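Cysteine desulfurase (Fervidobacterium islandicum, PDB 6A6E) catalyses the pyridoxal-phosphate-dependent removal of sulfur from L-cysteine, giving alanine and a persulfide, as the SufS desulfurase of the Suf sulfur-mobilising system. Local coordinates at the interface of chains A and B. Sequence-based numbering; all coordinates share one arbitrary frame. Chains: chain A/B, Cysteine desulfurase.

Contact 1: the interface of chains A and B. Residues chain A 54, 57-58; chain B 23, 45-47, 50.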
loop_
_atom_site.group_PDB
_atom_site.type_symbol
_atom_site.label_atom_id
_atom_site.label_comp_id
_atom_site.label_asym_id
_atom_site.label_seq_id
_atom_site.Cartn_x
_atom_site.Cartn_y
_atom_site.Cartn_z
ATOM N N THR A 54 1.365 -17.158 -2.554
ATOM C CA THR A 54 2.708 -17.708 -2.443
ATOM C C THR A 54 3.239 -18.264 -3.796
ATOM O O THR A 54 4.347 -17.957 -4.210
ATOM C CB THR A 54 2.751 -18.868 -1.419
ATOM O OG1 THR A 54 2.603 -18.351 -0.110
ATOM C CG2 THR A 54 4.122 -19.592 -1.479
ATOM N N TYR A 57 4.019 -15.191 -5.985
ATOM C CA TYR A 57 5.289 -14.573 -5.595
ATOM C C TYR A 57 6.478 -15.384 -6.049
ATOM O O TYR A 57 7.540 -14.812 -6.413
ATOM C CB TYR A 57 5.399 -14.403 -4.056
ATOM C CG TYR A 57 4.965 -13.067 -3.424
ATOM C CD1 TYR A 57 5.386 -11.832 -3.943
ATOM C CD2 TYR A 57 4.196 -13.038 -2.246
ATOM C CE1 TYR A 57 5.012 -10.638 -3.346
ATOM C CE2 TYR A 57 3.842 -11.841 -1.633
ATOM C CZ TYR A 57 4.289 -10.642 -2.198
ATOM O OH TYR A 57 3.925 -9.472 -1.633
ATOM N N LEU A 58 6.358 -16.723 -5.951
ATOM C CA LEU A 58 7.551 -17.568 -6.125
ATOM C C LEU A 58 7.742 -17.949 -7.605
ATOM O O LEU A 58 8.853 -18.151 -8.012
ATOM C CB LEU A 58 7.511 -18.819 -5.231
ATOM C CG LEU A 58 7.624 -18.567 -3.728
ATOM C CD1 LEU A 58 7.427 -19.842 -2.918
ATOM C CD2 LEU A 58 8.972 -17.884 -3.400
ATOM N N PRO B 23 12.804 -20.030 -6.105
ATOM C CA PRO B 23 12.283 -21.082 -6.967
ATOM C C PRO B 23 12.015 -20.631 -8.394
ATOM O O PRO B 23 11.991 -21.472 -9.290
ATOM C CB PRO B 23 10.980 -21.517 -6.280
ATOM C CG PRO B 23 11.120 -21.084 -4.835
ATOM C CD PRO B 23 12.035 -19.899 -4.849
ATOM N N LYS B 45 11.640 -13.488 -5.345
ATOM C CA LYS B 45 11.340 -13.697 -3.912
ATOM C C LYS B 45 11.947 -15.019 -3.396
ATOM O O LYS B 45 12.009 -16.039 -4.112
ATOM C CB LYS B 45 9.814 -13.726 -3.688
ATOM C CG LYS B 45 9.068 -12.597 -4.346
ATOM C CD LYS B 45 9.679 -11.235 -4.067
ATOM C CE LYS B 45 8.932 -10.147 -4.836
ATOM N NZ LYS B 45 9.770 -8.914 -4.904
ATOM N N CYS B 46 12.431 -14.931 -2.160
ATOM C CA CYS B 46 13.063 -15.983 -1.415
ATOM C C CYS B 46 11.978 -16.849 -0.780
ATOM O O CYS B 46 11.081 -16.327 -0.109
ATOM C CB CYS B 46 13.858 -15.315 -0.259
ATOM S SG CYS B 46 14.630 -16.528 0.732
ATOM N N LYS B 47 12.088 -18.156 -0.909
ATOM C CA LYS B 47 11.054 -19.057 -0.397
ATOM C C LYS B 47 10.949 -19.007 1.150
ATOM O O LYS B 47 9.860 -18.973 1.694
ATOM C CB LYS B 47 11.334 -20.499 -0.836
ATOM C CG LYS B 47 10.292 -21.463 -0.362
ATOM C CD LYS B 47 10.506 -22.798 -1.027
ATOM C CE LYS B 47 9.295 -23.652 -0.786
ATOM N NZ LYS B 47 9.786 -25.041 -0.905
ATOM N N ILE B 50 9.000 -15.859 2.143
ATOM C CA ILE B 50 7.602 -15.944 1.862
ATOM C C ILE B 50 6.894 -16.961 2.800
ATOM O O ILE B 50 5.738 -16.746 3.190
ATOM C CB ILE B 50 7.332 -16.354 0.402
ATOM C CG1 ILE B 50 7.979 -15.369 -0.610
ATOM C CG2 ILE B 50 5.854 -16.406 0.157
ATOM C CD1 ILE B 50 7.529 -13.941 -0.478
HETATM O O HOH W 1 9.975 -14.846 -7.514
#
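The C-terminal half of helix 47-59 of chain A, through A:Thr54, A:Tyr57 and A:Leu58, lies against the start of the same helix in chain B, the loop leading into it, and B:Pro23 of the 3-10 helix 23-26. A:Leu58 is the main plug. Its CD2 methyl presses on the loop backbone, 3.6 Å from O of B:Lys45 and 3.8 Å from CA of B:Lys47, and also touches CG1 of B:Ile50 and CD of B:Pro23, while CD1 meets the first part of the B:Lys47 chain, which runs across it. B:Ile50 divides its branches between two partners. With CG1 beside the backbone N (chi1 -58°), CD1 of B:Ile50 reaches the CG-CD2 side of the A:Tyr57 ring, 3.9 Å from CD2. CG2 of B:Ile50 lies alongside A:Thr54, 3.8 Å from OG1, the two side chains pointing opposite ways. The other ortho carbon of A:Tyr57, CD1, rests 3.8 Å from CG of B:Lys45, whose chain bends at chi2 (-49°) and brings CE close to the same CD1 carbon. Water 1 bridges the backbones, 2.7 Å from O of A:Tyr57 and 3.1 Å from N of B:Lys45. The largely apolar patch, repeated by the two-fold axis, probably helps hold together the homodimer usual for this family.

Contact 2: the interface of chains A and B. Residues chain A 59, 61-62, 69, 71; chain B 27, 34, 36, 44.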
loop_
_atom_site.group_PDB
_atom_site.type_symbol
_atom_site.label_atom_id
_atom_site.label_comp_id
_atom_site.label_asym_id
_atom_site.label_seq_id
_atom_site.Cartn_x
_atom_site.Cartn_y
_atom_site.Cartn_z
ATOM N N TYR A 59 6.679 -18.020 -8.395
ATOM C CA TYR A 59 6.782 -18.560 -9.759
ATOM C C TYR A 59 6.258 -17.656 -10.889
ATOM O O TYR A 59 6.600 -17.900 -12.081
ATOM C CB TYR A 59 6.099 -19.950 -9.843
ATOM C CG TYR A 59 6.761 -21.059 -8.986
ATOM C CD1 TYR A 59 7.963 -21.672 -9.389
ATOM C CD2 TYR A 59 6.220 -21.456 -7.794
ATOM C CE1 TYR A 59 8.588 -22.683 -8.610
ATOM C CE2 TYR A 59 6.805 -22.495 -7.026
ATOM C CZ TYR A 59 7.997 -23.095 -7.450
ATOM O OH TYR A 59 8.601 -24.073 -6.697
ATOM N N TYR A 61 6.084 -13.960 -10.908
ATOM C CA TYR A 61 6.202 -12.580 -10.400
ATOM C C TYR A 61 7.236 -11.772 -11.155
ATOM O O TYR A 61 8.312 -12.260 -11.417
ATOM C CB TYR A 61 6.581 -12.604 -8.915
ATOM C CG TYR A 61 6.850 -11.213 -8.428
ATOM C CD1 TYR A 61 5.799 -10.404 -8.032
ATOM C CD2 TYR A 61 8.113 -10.646 -8.513
ATOM C CE1 TYR A 61 6.022 -9.104 -7.646
ATOM C CE2 TYR A 61 8.333 -9.348 -8.144
ATOM C CZ TYR A 61 7.272 -8.596 -7.695
ATOM O OH TYR A 61 7.427 -7.284 -7.320
ATOM N N SER A 62 6.882 -10.540 -11.490
ATOM C CA SER A 62 7.773 -9.515 -11.957
ATOM C C SER A 62 6.979 -8.233 -11.958
ATOM O O SER A 62 5.818 -8.257 -11.707
ATOM C CB SER A 62 8.202 -9.725 -13.414
ATOM O OG SER A 62 9.237 -10.643 -13.513
ATOM N N HIS A 69 9.034 -9.668 -21.382
ATOM C CA HIS A 69 9.443 -10.972 -20.999
ATOM C C HIS A 69 8.322 -11.813 -20.335
ATOM O O HIS A 69 7.257 -11.287 -19.945
ATOM C CB HIS A 69 10.730 -10.868 -20.209
ATOM C CG HIS A 69 10.611 -10.171 -18.879
ATOM N ND1 HIS A 69 10.166 -10.822 -17.752
ATOM C CD2 HIS A 69 11.022 -8.935 -18.473
ATOM C CE1 HIS A 69 10.307 -10.012 -16.696
ATOM N NE2 HIS A 69 10.830 -8.859 -17.105
ATOM N N LEU A 71 7.814 -13.722 -17.427
ATOM C CA LEU A 71 7.256 -13.414 -16.104
ATOM C C LEU A 71 6.478 -12.085 -16.068
ATOM O O LEU A 71 5.476 -11.989 -15.387
ATOM C CB LEU A 71 8.304 -13.441 -14.999
ATOM C CG LEU A 71 8.924 -14.763 -14.650
ATOM C CD1 LEU A 71 10.149 -14.597 -13.781
ATOM C CD2 LEU A 71 7.932 -15.665 -14.011
ATOM N N ARG B 27 12.354 -22.104 -13.493
ATOM C CA ARG B 27 11.441 -22.013 -14.597
ATOM C C ARG B 27 12.275 -22.154 -15.880
ATOM O O ARG B 27 13.446 -21.771 -15.912
ATOM C CB ARG B 27 10.721 -20.661 -14.648
ATOM C CG ARG B 27 9.661 -20.378 -13.590
ATOM C CD ARG B 27 8.257 -20.829 -13.860
ATOM N NE ARG B 27 7.827 -20.595 -15.235
ATOM C CZ ARG B 27 7.031 -19.623 -15.626
ATOM N NH1 ARG B 27 6.528 -18.768 -14.744
ATOM N NH2 ARG B 27 6.726 -19.502 -16.933
ATOM N N LEU B 34 15.555 -19.819 -16.884
ATOM C CA LEU B 34 15.343 -18.369 -16.645
ATOM C C LEU B 34 16.656 -17.667 -16.318
ATOM O O LEU B 34 17.389 -18.025 -15.414
ATOM C CB LEU B 34 14.335 -18.165 -15.518
ATOM C CG LEU B 34 14.047 -16.713 -15.071
ATOM C CD1 LEU B 34 13.384 -15.952 -16.190
ATOM C CD2 LEU B 34 13.188 -16.678 -13.791
ATOM N N TYR B 36 17.292 -14.163 -15.245
ATOM C CA TYR B 36 16.501 -13.014 -14.770
ATOM C C TYR B 36 17.399 -11.776 -14.604
ATOM O O TYR B 36 18.109 -11.628 -13.616
ATOM C CB TYR B 36 15.690 -13.332 -13.497
ATOM C CG TYR B 36 14.691 -12.230 -13.181
ATOM C CD1 TYR B 36 13.450 -12.147 -13.858
ATOM C CD2 TYR B 36 15.006 -11.227 -12.273
ATOM C CE1 TYR B 36 12.538 -11.103 -13.610
ATOM C CE2 TYR B 36 14.110 -10.199 -11.980
ATOM C CZ TYR B 36 12.913 -10.106 -12.659
ATOM O OH TYR B 36 12.118 -9.082 -12.333
ATOM N N LEU B 44 13.131 -11.071 -7.739
ATOM C CA LEU B 44 12.586 -12.385 -7.347
ATOM C C LEU B 44 12.493 -12.546 -5.796
ATOM O O LEU B 44 13.193 -11.855 -5.018
ATOM C CB LEU B 44 13.392 -13.503 -7.931
ATOM C CG LEU B 44 13.703 -13.441 -9.440
ATOM C CD1 LEU B 44 14.657 -14.556 -9.871
ATOM C CD2 LEU B 44 12.397 -13.409 -10.218
#
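The end of helix 47-59, the following loop and the start of helix 70-90 of chain A meet N-terminal loops and the short strand 35-36 of chain B. A:Leu71 stands between several partners: its CD1 methyl lies 3.7 Å from CD2 of B:Leu34, one side chain set crosswise to the other, and also approaches CD1 of B:Tyr36. The other methyl of A:Leu71, CD2, packs 3.5 Å from the guanidinium nitrogen NH1 of B:Arg27. NH1 of B:Arg27 also donates a hydrogen bond of 2.8 Å to the backbone O of A:Tyr59. The oxygen lies at the edge of the guanidinium, in its plane, and the donor comes nearly along the C=O axis (162°). Bends at chi2 (-87°) and chi3 (-42°) fold the arginine toward this carbonyl near the end of helix 47-59, a place where the helix dipole would probably favour a positive group. B:Tyr36 presents its CE1 side to A:Ser62 and to CE1 of A:His69, which is 4.0 Å from CE1 of the tyrosine. OG of A:Ser62 is only weakly linked to the phenol OH of B:Tyr36, at 3.5 Å; it donates a shorter bond of 2.8 Å to O of A:Tyr61, which probably helps steady the hydroxyl beside the ring. Within chain B, CD2 of B:Leu44 sits over the centre of one tyrosine face. The site probably ties the N-terminal loops of one subunit to the turn joining helices 47-59 and 70-90 of the other.

Contact 3: the interface of chains A and B. Residues chain A 266-269; chain B 134, 138, 378.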
loop_
_atom_site.group_PDB
_atom_site.type_symbol
_atom_site.label_atom_id
_atom_site.label_comp_id
_atom_site.label_asym_id
_atom_site.label_seq_id
_atom_site.Cartn_x
_atom_site.Cartn_y
_atom_site.Cartn_z
ATOM N N ILE A 266 1.247 8.366 -16.153
ATOM C CA ILE A 266 1.520 9.400 -17.138
ATOM C C ILE A 266 1.314 8.835 -18.549
ATOM O O ILE A 266 1.195 7.575 -18.781
ATOM C CB ILE A 266 2.943 10.061 -16.956
ATOM C CG1 ILE A 266 4.069 9.045 -16.858
ATOM C CG2 ILE A 266 2.970 10.894 -15.692
ATOM C CD1 ILE A 266 4.373 8.311 -18.168
ATOM N N ASP A 267 1.231 9.764 -19.477
ATOM C CA ASP A 267 1.278 9.441 -20.938
ATOM C C ASP A 267 2.592 10.067 -21.420
ATOM O O ASP A 267 3.528 9.332 -21.707
ATOM C CB ASP A 267 0.040 10.012 -21.653
ATOM C CG ASP A 267 0.117 9.908 -23.213
ATOM O OD1 ASP A 267 1.047 9.268 -23.721
ATOM O OD2 ASP A 267 -0.752 10.509 -23.889
ATOM N N LYS A 268 2.688 11.415 -21.397
ATOM C CA LYS A 268 3.939 12.098 -21.786
ATOM C C LYS A 268 4.477 12.976 -20.689
ATOM O O LYS A 268 3.768 13.793 -20.118
ATOM C CB LYS A 268 3.787 13.027 -23.028
ATOM C CG LYS A 268 3.530 12.309 -24.326
ATOM C CD LYS A 268 4.568 11.198 -24.595
ATOM C CE LYS A 268 4.368 10.513 -25.937
ATOM N NZ LYS A 268 2.964 10.104 -26.200
ATOM N N VAL A 269 5.771 12.892 -20.471
ATOM C CA VAL A 269 6.391 13.717 -19.500
ATOM C C VAL A 269 7.547 14.488 -20.154
ATOM O O VAL A 269 8.373 13.868 -20.770
ATOM C CB VAL A 269 6.996 12.822 -18.401
ATOM C CG1 VAL A 269 7.750 13.675 -17.388
ATOM C CG2 VAL A 269 5.894 11.977 -17.791
ATOM N N HIS B 134 10.348 9.157 -13.131
ATOM C CA HIS B 134 9.053 9.854 -12.975
ATOM C C HIS B 134 8.547 10.022 -11.544
ATOM O O HIS B 134 7.903 11.053 -11.233
ATOM C CB HIS B 134 7.951 9.217 -13.873
ATOM C CG HIS B 134 8.226 9.362 -15.344
ATOM N ND1 HIS B 134 7.648 8.544 -16.290
ATOM C CD2 HIS B 134 9.116 10.145 -16.010
ATOM C CE1 HIS B 134 8.102 8.895 -17.494
ATOM N NE2 HIS B 134 8.997 9.856 -17.350
ATOM N N VAL B 138 7.719 13.778 -11.714
ATOM C CA VAL B 138 6.337 14.151 -11.996
ATOM C C VAL B 138 5.630 14.832 -10.828
ATOM O O VAL B 138 4.866 15.793 -11.055
ATOM C CB VAL B 138 5.478 12.987 -12.571
ATOM C CG1 VAL B 138 4.038 13.433 -12.853
ATOM C CG2 VAL B 138 6.097 12.479 -13.856
ATOM N N GLN B 378 11.315 9.615 -19.331
ATOM C CA GLN B 378 11.126 10.164 -20.688
ATOM C C GLN B 378 12.004 11.409 -20.965
ATOM O O GLN B 378 12.614 11.482 -21.985
ATOM C CB GLN B 378 9.664 10.445 -21.001
ATOM C CG GLN B 378 8.770 9.246 -21.258
ATOM C CD GLN B 378 7.302 9.670 -21.539
ATOM O OE1 GLN B 378 7.072 10.720 -22.136
ATOM N NE2 GLN B 378 6.317 8.812 -21.161
#
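B:Gln378, the first residue of helix 378-387, grips the backbone of A:Asp267 and A:Val269 with both ends of its side-chain amide. NE2 of B:Gln378 donates to O of A:Asp267 at 2.9 Å, almost straight (177° at hydrogen) and in the glutamine amide plane. OE1 of B:Gln378 accepts from N of A:Val269 at 3.0 Å, with this N-H lying well above the carbonyl plane. An extended chain beyond CG (chi2 179°) carries the amide there, and two bonds fix its rotation. The packed part lies beside it. CG2 of A:Val269 covers one face of the B:His134 ring, 3.9 Å from its centroid and offset toward the rim, while CG1 of A:Ile266 meets ND1 of B:His134 at 3.7 Å. CG2 of A:Ile266 abuts the methyls of B:Val138. NE2 of B:His134 accepts a bond of 3.1 Å from N of B:Gln378, tilted from the ring plane. On the looser side, the A:Asp267 carboxylate turns away from chain B toward the poorly ordered amine end of A:Lys268, their salt bridge doubtful. The contact probably anchors segment 266-269 beside B:His134, both of whose flanking residues line the pyridoxal-phosphate pocket, and two residues past Cys376, modelled as S-mercaptocysteine; it may help order the active site.

Contacts 1 and 2 are neighbours, with the centres of their C-alpha atoms about 11 Å apart, and both draw on helix 47-59 of chain A and on the N-terminal region of chain B, B:Lys45 following directly on B:Leu44. They can be regarded as one continuous seam. Contact 3 lies about 32 Å from contact 1 and 27 Å from contact 2, again between C-alpha centres, shares no element with either, and uses later parts of the chain. The contacts described hold the chains at well-separated places, and the two-fold axis doubles each, which may limit rocking of the subunits.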